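PDB 3MTK: diguanylate cyclase/phosphodiesterase from Caldicellulosiruptor saccharolyticus, which probably acts, as a full-length GGDEF-EAL protein, as a cyclic di-GMP phosphodiesterase, this chain being its GGDEF domain. Local coordinates for residues Leu15-Lys18 against Asn19-Ile22; Ile97-Phe100 against Ile101-Leu105. All blocks are in the same frame, centred on the assembly; numbering follows the deposited sequence.

Both contacts are local, made within one continuous run of chain: contact 1 starts helix 18-30, and contact 2 forms successive turns of helix 97-108. They belong to the same GGDEF domain but lie on opposite sides of its centre, their own centres about 22 Å apart and their nearest atoms about 10 Å apart. Each is partly buried. At 15-22 a loop turns into a helix: two backbone hydrogen bonds close the first turn, with a small proline-serine contact beside it. At 97-105 the contact runs along a helix, and its chemistry splits by side: aliphatic and aromatic groups meet the central sheet, while an aspartate-arginine salt bridge lies on the more exposed side.

Contact 1: Leu15-Lys18 against Asn19-Ile22; sequences LPNK and NSLI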
ATOM      1  N   LEU A  15       8.798  -3.862  -7.108  1.00 42.16           N
ATOM      2  CA  LEU A  15       8.762  -2.872  -6.045  1.00 41.69           C
ATOM      3  C   LEU A  15       9.602  -3.371  -4.882  1.00 41.78           C
ATOM      4  O   LEU A  15       9.819  -4.575  -4.731  1.00 41.44           O
ATOM      5  CB  LEU A  15       7.322  -2.653  -5.561  1.00 39.26           C
ATOM      6  CG  LEU A  15       6.565  -1.435  -6.093  1.00 39.37           C
ATOM      7  CD1 LEU A  15       6.958  -1.174  -7.535  1.00 39.09           C
ATOM      8  CD2 LEU A  15       5.072  -1.677  -5.972  1.00 36.94           C
ATOM      9  N   PRO A  16      10.117  -2.447  -4.061  1.00 40.60           N
ATOM     10  CA  PRO A  16      10.916  -2.894  -2.920  1.00 40.94           C
ATOM     11  C   PRO A  16       9.962  -3.630  -1.970  1.00 42.27           C
ATOM     12  O   PRO A  16       8.774  -3.295  -1.901  1.00 42.26           O
ATOM     13  CB  PRO A  16      11.476  -1.586  -2.349  1.00 40.20           C
ATOM     14  CG  PRO A  16      10.537  -0.520  -2.858  1.00 39.14           C
ATOM     15  CD  PRO A  16      10.177  -0.986  -4.235  1.00 39.16           C
ATOM     16  N   ASN A  17      10.462  -4.630  -1.247  1.00 41.55           N
ATOM     17  CA  ASN A  17       9.607  -5.415  -0.354  1.00 42.23           C
ATOM     18  C   ASN A  17       9.523  -4.901   1.079  1.00 43.68           C
ATOM     19  O   ASN A  17       9.821  -3.737   1.348  1.00 45.94           O
ATOM     20  CB  ASN A  17      10.051  -6.877  -0.359  1.00 40.22           C
ATOM     21  CG  ASN A  17      11.449  -7.065   0.188  1.00 37.69           C
ATOM     22  OD1 ASN A  17      12.010  -8.158   0.123  1.00 39.03           O
ATOM     23  ND2 ASN A  17      12.017  -6.007   0.732  1.00 36.39           N
ATOM     24  N   LYS A  18       9.113  -5.767   2.001  1.00 43.77           N
ATOM     25  CA  LYS A  18       8.975  -5.347   3.389  1.00 44.86           C
ATOM     26  C   LYS A  18      10.308  -5.068   4.096  1.00 44.19           C
ATOM     27  O   LYS A  18      10.365  -4.257   5.019  1.00 45.18           O
ATOM     28  CB  LYS A  18       8.153  -6.367   4.178  1.00 44.81           C
ATOM     29  CG  LYS A  18       7.836  -5.897   5.582  1.00 47.87           C
ATOM     30  CD  LYS A  18       7.067  -6.925   6.393  1.00 52.06           C
ATOM     31  CE  LYS A  18       5.608  -7.020   5.966  1.00 57.55           C
ATOM     32  NZ  LYS A  18       4.770  -7.734   6.992  1.00 59.00           N
ATOM     33  N   ASN A  19      11.380  -5.725   3.671  1.00 43.46           N
ATOM     34  CA  ASN A  19      12.685  -5.477   4.284  1.00 43.13           C
ATOM     35  C   ASN A  19      13.137  -4.054   3.939  1.00 44.02           C
ATOM     36  O   ASN A  19      13.629  -3.310   4.798  1.00 44.31           O
ATOM     37  CB  ASN A  19      13.726  -6.480   3.780  1.00 39.27           C
ATOM     38  CG  ASN A  19      13.486  -7.877   4.308  1.00 37.50           C
ATOM     39  OD1 ASN A  19      13.090  -8.052   5.457  1.00 34.30           O
ATOM     40  ND2 ASN A  19      13.744  -8.883   3.476  1.00 34.67           N
ATOM     41  N   SER A  20      12.964  -3.687   2.672  1.00 44.01           N
ATOM     42  CA  SER A  20      13.324  -2.363   2.205  1.00 44.48           C
ATOM     43  C   SER A  20      12.460  -1.334   2.913  1.00 45.32           C
ATOM     44  O   SER A  20      12.933  -0.251   3.247  1.00 47.04           O
ATOM     45  CB  SER A  20      13.134  -2.272   0.696  1.00 44.57           C
ATOM     46  OG  SER A  20      13.879  -3.294   0.050  1.00 47.82           O
ATOM     47  N   LEU A  21      11.196  -1.673   3.151  1.00 44.93           N
ATOM     48  CA  LEU A  21      10.294  -0.764   3.852  1.00 44.18           C
ATOM     49  C   LEU A  21      10.853  -0.489   5.240  1.00 45.06           C
ATOM     50  O   LEU A  21      10.817   0.643   5.724  1.00 47.04           O
ATOM     51  CB  LEU A  21       8.890  -1.373   4.003  1.00 42.11           C
ATOM     52  CG  LEU A  21       7.941  -0.626   4.953  1.00 38.71           C
ATOM     53  CD1 LEU A  21       7.762   0.801   4.461  1.00 36.80           C
ATOM     54  CD2 LEU A  21       6.589  -1.323   5.030  1.00 37.16           C
ATOM     55  N   ILE A  22      11.362  -1.534   5.883  1.00 44.24           N
ATOM     56  CA  ILE A  22      11.911  -1.395   7.219  1.00 45.14           C
ATOM     57  C   ILE A  22      13.161  -0.496   7.275  1.00 47.04           C
ATOM     58  O   ILE A  22      13.241   0.402   8.120  1.00 45.32           O
ATOM     59  CB  ILE A  22      12.209  -2.777   7.807  1.00 43.82           C
ATOM     60  CG1 ILE A  22      10.880  -3.488   8.089  1.00 42.04           C
ATOM     61  CG2 ILE A  22      13.059  -2.643   9.067  1.00 42.38           C
ATOM     62  CD1 ILE A  22      11.022  -4.894   8.651  1.00 40.76           C
TER
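P16, still extended (psi 149°) ahead of helix 18-30, sets its CB against that of S20, 3.5 Å apart. The first turn of the helix is closed by two backbone bonds. L21 N donates to N17 O at 3.1 Å, and I22 N to K18 O at 3.0 Å; both are moderately bent, with N-H...O angles of 149°. K18 O also receives the flank of I22: CG1 lies beside the backbone N (chi1 -70°), which brings it to 3.2 Å from that oxygen. CB of L21 stands 3.4 Å from K18 O, so aliphatic carbons crowd around the carbonyl that accepts the second of these bonds. N17 occupies the N-cap position, and its backbone also bonds to F8.

Second-shell partners fix the polar ends of the turn. The hydroxyl of S20 hydrogen-bonds to F8 O and ND2 of N19 to A7 O, tying the new helix back to the end of helix 3-8. L15, P16 and N17 end the Leu-Thr-Gly-Leu-Pro-Asn sequence familiar from the start of GGDEF domains. Outward from the turn, P16 and L21 rest on F81 of strand 79-84, L21 reaches A89 and I91 of strand 87-93, and K18, L21 and I22 all touch M141 of helix 137-154.

Contact 2: Ile97-Phe100 against Ile101-Leu105; sequences ISDF and IERML
D99 and R103, one helical turn apart, are brought together by their torsions: D99 CG lies opposite its own backbone N (chi1 157°), and the arginine chain, extended at first, bends at chi3 (-49°) to fold back toward the carboxylate. R103 NH2 then donates to D99 OD2 at 2.8 Å in a salt bridge. The fit is not a flat, two-pronged one: the carboxylate and guanidinium planes are 57° apart, and the nitrogen approaches OD2 from above the carboxylate plane. D99 holds R103 a second time through the backbone, R103 N to D99 O, also 2.8 Å. With an alanine in place of D99 the guanidinium would probably lose this anionic mate and be freer to swing about its bend.

F100 also flanks the arginine. NH1 approaches CD1 of the ring to 3.9 Å, obliquely and with the two planes nearly perpendicular, while F100 CA lies over one face of the guanidinium.

D99-R103 and I97-I101 follow the i to i+4 spacing, F100-R103 the i to i+3 spacing, of an amphipathic helix, packed by its apolar side on the central sheet of the GGDEF domain. There, CD1 of I97 and CD1 of I101 touch at 4.0 Å, and CG1 of I101 passes 3.1 Å from I97 O. I97 and F100 rest on I40, I101 and the selenomethionine M104 on I125, and I97 and I101 on I161, spanning strands 37-44, 123-129 and 159-163.

E102 leaves this apolar side: its CG comes to 3.0 Å from S98 O, and its OE2 is hydrogen-bonded to Y159 OH. Just ahead of these residues, N96 OD1 is hydrogen-bonded to both S98 OG and D99 N.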
ATOM      1  N   ILE A  97      -3.248  14.324   3.962  1.00 64.06           N
ATOM      2  CA  ILE A  97      -3.127  12.917   3.616  1.00 60.37           C
ATOM      3  C   ILE A  97      -4.449  12.209   3.311  1.00 58.89           C
ATOM      4  O   ILE A  97      -4.468  11.253   2.534  1.00 58.29           O
ATOM      5  CB  ILE A  97      -2.368  12.137   4.719  1.00 58.43           C
ATOM      6  CG1 ILE A  97      -2.139  10.700   4.249  1.00 56.79           C
ATOM      7  CG2 ILE A  97      -3.116  12.235   6.052  1.00 55.29           C
ATOM      8  CD1 ILE A  97      -1.892   9.718   5.345  1.00 58.71           C
ATOM      9  N   SER A  98      -5.550  12.666   3.905  1.00 55.63           N
ATOM     10  CA  SER A  98      -6.840  12.036   3.634  1.00 55.35           C
ATOM     11  C   SER A  98      -7.180  12.190   2.151  1.00 54.63           C
ATOM     12  O   SER A  98      -7.479  11.210   1.473  1.00 54.63           O
ATOM     13  CB  SER A  98      -7.948  12.660   4.488  1.00 53.52           C
ATOM     14  OG  SER A  98      -8.216  13.985   4.073  1.00 55.66           O
ATOM     15  N   ASP A  99      -7.125  13.419   1.647  1.00 54.26           N
ATOM     16  CA  ASP A  99      -7.426  13.674   0.242  1.00 53.50           C
ATOM     17  C   ASP A  99      -6.483  12.871  -0.645  1.00 52.26           C
ATOM     18  O   ASP A  99      -6.871  12.401  -1.713  1.00 52.16           O
ATOM     19  CB  ASP A  99      -7.278  15.167  -0.066  1.00 56.33           C
ATOM     20  CG  ASP A  99      -7.016  15.438  -1.540  1.00 58.64           C
ATOM     21  OD1 ASP A  99      -7.897  15.142  -2.379  1.00 60.21           O
ATOM     22  OD2 ASP A  99      -5.918  15.945  -1.859  1.00 59.95           O
ATOM     23  N   PHE A 100      -5.241  12.728  -0.195  1.00 51.14           N
ATOM     24  CA  PHE A 100      -4.233  11.977  -0.929  1.00 49.57           C
ATOM     25  C   PHE A 100      -4.723  10.538  -1.049  1.00 48.33           C
ATOM     26  O   PHE A 100      -4.660   9.927  -2.116  1.00 47.83           O
ATOM     27  CB  PHE A 100      -2.907  12.006  -0.167  1.00 51.08           C
ATOM     28  CG  PHE A 100      -1.829  11.167  -0.792  1.00 54.58           C
ATOM     29  CD1 PHE A 100      -1.132  11.618  -1.910  1.00 56.50           C
ATOM     30  CD2 PHE A 100      -1.530   9.906  -0.282  1.00 53.82           C
ATOM     31  CE1 PHE A 100      -0.145  10.821  -2.513  1.00 57.34           C
ATOM     32  CE2 PHE A 100      -0.552   9.105  -0.875  1.00 54.43           C
ATOM     33  CZ  PHE A 100       0.141   9.562  -1.993  1.00 56.41           C
ATOM     34  N   ILE A 101      -5.220  10.017   0.065  1.00 46.71           N
ATOM     35  CA  ILE A 101      -5.728   8.658   0.142  1.00 45.55           C
ATOM     36  C   ILE A 101      -6.926   8.449  -0.769  1.00 46.61           C
ATOM     37  O   ILE A 101      -6.979   7.485  -1.529  1.00 45.54           O
ATOM     38  CB  ILE A 101      -6.122   8.323   1.597  1.00 44.68           C
ATOM     39  CG1 ILE A 101      -4.854   8.138   2.439  1.00 44.46           C
ATOM     40  CG2 ILE A 101      -7.028   7.095   1.632  1.00 43.03           C
ATOM     41  CD1 ILE A 101      -5.110   7.913   3.923  1.00 40.91           C
ATOM     42  N   GLU A 102      -7.884   9.368  -0.693  1.00 48.40           N
ATOM     43  CA  GLU A 102      -9.095   9.286  -1.499  1.00 51.42           C
ATOM     44  C   GLU A 102      -8.801   9.436  -2.987  1.00 52.43           C
ATOM     45  O   GLU A 102      -9.338   8.697  -3.817  1.00 51.62           O
ATOM     46  CB  GLU A 102     -10.085  10.357  -1.051  1.00 50.42           C
ATOM     47  CG  GLU A 102     -10.176  10.482   0.454  1.00 53.21           C
ATOM     48  CD  GLU A 102     -11.336  11.334   0.892  1.00 55.33           C
ATOM     49  OE1 GLU A 102     -11.532  12.413   0.294  1.00 57.65           O
ATOM     50  OE2 GLU A 102     -12.051  10.927   1.837  1.00 55.95           O
ATOM     51  N   ARG A 103      -7.946  10.394  -3.321  1.00 54.45           N
ATOM     52  CA  ARG A 103      -7.590  10.619  -4.707  1.00 57.42           C
ATOM     53  C   ARG A 103      -7.132   9.286  -5.265  1.00 57.29           C
ATOM     54  O   ARG A 103      -7.679   8.780  -6.250  1.00 58.19           O
ATOM     55  CB  ARG A 103      -6.451  11.632  -4.806  1.00 60.02           C
ATOM     56  CG  ARG A 103      -6.203  12.163  -6.214  1.00 63.88           C
ATOM     57  CD  ARG A 103      -4.921  12.973  -6.256  1.00 66.58           C
ATOM     58  NE  ARG A 103      -4.885  13.938  -5.164  1.00 67.43           N
ATOM     59  CZ  ARG A 103      -3.784  14.263  -4.497  1.00 66.93           C
ATOM     60  NH1 ARG A 103      -2.627  13.701  -4.817  1.00 68.24           N
ATOM     61  NH2 ARG A 103      -3.846  15.129  -3.492  1.00 67.35           N
HETATM   62  N   MSE A 104      -6.134   8.706  -4.606  1.00 57.81           N
HETATM   63  CA  MSE A 104      -5.584   7.429  -5.030  1.00 57.67           C
HETATM   64  C   MSE A 104      -6.592   6.284  -5.014  1.00 52.20           C
HETATM   65  O   MSE A 104      -6.591   5.438  -5.908  1.00 49.23           O
HETATM   66  CB  MSE A 104      -4.403   7.047  -4.152  1.00 63.47           C
HETATM   67  CG  MSE A 104      -3.954   5.629  -4.413  1.00 72.88           C
HETATM   68 SE   MSE A 104      -2.500   5.073  -3.318  1.00 81.24          SE
HETATM   69  CE  MSE A 104      -3.381   5.071  -1.588  1.00 79.26           C
ATOM     70  N   LEU A 105      -7.433   6.244  -3.988  1.00 48.74           N
ATOM     71  CA  LEU A 105      -8.427   5.186  -3.885  1.00 48.63           C
ATOM     72  C   LEU A 105      -9.414   5.292  -5.045  1.00 46.94           C
ATOM     73  O   LEU A 105      -9.731   4.293  -5.682  1.00 46.67           O
ATOM     74  CB  LEU A 105      -9.174   5.283  -2.551  1.00 50.10           C
ATOM     75  CG  LEU A 105     -10.085   4.112  -2.165  1.00 50.20           C
ATOM     76  CD1 LEU A 105      -9.245   2.862  -1.891  1.00 51.24           C
ATOM     77  CD2 LEU A 105     -10.884   4.488  -0.928  1.00 51.91           C
TER